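Local coordinates for iron-sulfur cluster assembly scaffold protein IscU (Streptococcus pyogenes, PDB 1SU0) that probably serves as the scaffold on which iron-sulfur clusters are assembled with IscS and then passed to other proteins, and binds zinc here, at residues N36-G41 and I125-L130. Sequence-based numbering, arbitrary orientation.
With ZN (zinc ion), chain B.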
loop_
_atom_site.group_PDB
_atom_site.type_symbol
_atom_site.label_atom_id
_atom_site.label_comp_id
_atom_site.label_asym_id
_atom_site.label_seq_id
_atom_site.Cartn_x
_atom_site.Cartn_y
_atom_site.Cartn_z
ATOM N N ASN A 36 5.358 -6.842 9.811
ATOM C CA ASN A 36 4.869 -5.962 10.858
ATOM C C ASN A 36 5.724 -4.736 11.208
ATOM O O ASN A 36 6.798 -4.506 10.660
ATOM C CB ASN A 36 4.459 -6.783 12.118
ATOM C CG ASN A 36 5.626 -7.488 12.799
ATOM O OD1 ASN A 36 5.728 -8.719 12.761
ATOM N ND2 ASN A 36 6.472 -6.718 13.479
ATOM N N ASN A 37 5.156 -3.987 12.154
ATOM C CA ASN A 37 5.490 -2.632 12.600
ATOM C C ASN A 37 6.768 -1.899 12.162
ATOM O O ASN A 37 7.818 -2.503 11.938
ATOM C CB ASN A 37 5.356 -2.572 14.140
ATOM C CG ASN A 37 6.466 -3.315 14.886
ATOM O OD1 ASN A 37 7.207 -4.121 14.308
ATOM N ND2 ASN A 37 6.577 -3.043 16.194
ATOM N N PRO A 38 6.643 -0.578 12.025
ATOM C CA PRO A 38 7.784 0.329 12.228
ATOM C C PRO A 38 8.352 0.172 13.661
ATOM O O PRO A 38 9.561 0.109 13.896
ATOM C CB PRO A 38 7.155 1.727 12.068
ATOM C CG PRO A 38 5.846 1.516 11.325
ATOM C CD PRO A 38 5.411 0.140 11.628
ATOM N N THR A 39 7.410 0.047 14.590
ATOM C CA THR A 39 7.576 0.159 16.041
ATOM C C THR A 39 6.217 0.640 16.537
ATOM O O THR A 39 5.878 0.487 17.697
ATOM C CB THR A 39 8.655 1.177 16.440
ATOM O OG1 THR A 39 9.944 0.716 16.020
ATOM C CG2 THR A 39 8.794 1.269 17.964
ATOM N N CYS A 40 5.456 1.230 15.612
ATOM C CA CYS A 40 4.118 1.733 15.850
ATOM C C CYS A 40 3.116 0.656 16.245
ATOM O O CYS A 40 2.184 0.919 17.003
ATOM C CB CYS A 40 3.614 2.413 14.579
ATOM S SG CYS A 40 2.104 3.355 14.835
ATOM N N GLY A 41 3.288 -0.538 15.691
ATOM C CA GLY A 41 2.435 -1.678 15.992
ATOM C C GLY A 41 1.499 -2.024 14.845
ATOM O O GLY A 41 0.386 -2.494 15.079
ATOM N N ILE A 125 6.883 7.204 7.842
ATOM C CA ILE A 125 7.412 6.611 6.625
ATOM C C ILE A 125 7.143 5.106 6.603
ATOM O O ILE A 125 6.530 4.577 5.662
ATOM C CB ILE A 125 8.928 6.866 6.489
ATOM C CG1 ILE A 125 9.289 8.358 6.620
ATOM C CG2 ILE A 125 9.453 6.301 5.161
ATOM C CD1 ILE A 125 8.635 9.234 5.665
ATOM N N LYS A 126 7.578 4.422 7.658
ATOM C CA LYS A 126 7.441 2.968 7.734
ATOM C C LYS A 126 5.980 2.516 7.954
ATOM O O LYS A 126 5.621 1.393 7.600
ATOM C CB LYS A 126 8.382 2.394 8.804
ATOM C CG LYS A 126 8.713 0.894 8.689
ATOM C CD LYS A 126 9.619 0.575 7.481
ATOM C CE LYS A 126 11.030 0.172 7.920
ATOM N NZ LYS A 126 11.868 1.380 8.214
ATOM N N CYS A 127 5.139 3.380 8.516
ATOM C CA CYS A 127 3.701 3.094 8.581
ATOM C C CYS A 127 3.159 2.941 7.137
ATOM O O CYS A 127 2.491 1.961 6.774
ATOM C CB CYS A 127 2.951 4.211 9.332
ATOM S SG CYS A 127 3.479 4.484 11.075
ATOM N N SER A 128 3.518 3.903 6.306
ATOM C CA SER A 128 3.050 3.963 4.936
ATOM C C SER A 128 3.663 2.893 3.998
ATOM O O SER A 128 2.991 2.375 3.126
ATOM C CB SER A 128 3.319 5.362 4.418
ATOM O OG SER A 128 4.707 5.576 4.286
ATOM N N THR A 129 4.912 2.509 4.215
ATOM C CA THR A 129 5.571 1.562 3.302
ATOM C C THR A 129 5.274 0.093 3.598
ATOM O O THR A 129 5.463 -0.746 2.727
ATOM C CB THR A 129 7.070 1.775 3.277
ATOM O OG1 THR A 129 7.590 1.597 4.588
ATOM C CG2 THR A 129 7.421 3.215 2.899
ATOM N N LEU A 130 4.777 -0.211 4.787
ATOM C CA LEU A 130 4.541 -1.592 5.199
ATOM C C LEU A 130 3.831 -2.438 4.149
ATOM O O LEU A 130 4.283 -3.527 3.800
ATOM C CB LEU A 130 3.753 -1.627 6.527
ATOM C CG LEU A 130 3.427 -2.990 7.181
ATOM C CD1 LEU A 130 4.568 -3.968 7.191
ATOM C CD2 LEU A 130 2.956 -2.769 8.607
HETATM ZN ZN ZN B . 1.868 3.296 12.087
#
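Pro38 presses the CB-CG side of its ring on the helix backbone where Lys126 joins Cys127. Its CG sits 3.4 Å from Cys127 N and 3.5 Å from Lys126 C. Pro38 CB meets Lys126 CB at 3.6 Å. Lys126 has CG anti to its backbone N (chi1 -160°), so the chain starts along the proline, while the bent remainder leads its amine away from the loop. The same Pro38 CG lies 3.8 Å from Cys127 SG. Cys127 SG lies beside its own backbone N (chi1 -60°) and binds ZN at 2.2 Å. Cys40 SG, anti to its backbone N, is also a ligand, but 2.8 Å to ZN is long for a zinc-thiolate bond, so its hold is probably weaker. Asp42 and Cys65 complete this four-residue site, where zinc probably stands in for an iron-sulfur centre. Leu130 CD1 approaches Asn36 N at 4.0 Å, a loose methyl-to-nitrogen van der Waals contact. The CB atoms of Asn36 and Asn37 point away from the helix. Asn36 ND2 donates a hydrogen bond to Asn37 OD1 (2.8 Å), well above that carbonyl's plane. The contact sets the loop between strands 33-36 and 43-50 against helix 122-139, with Leu130 touching Ile44 of strand 43-50.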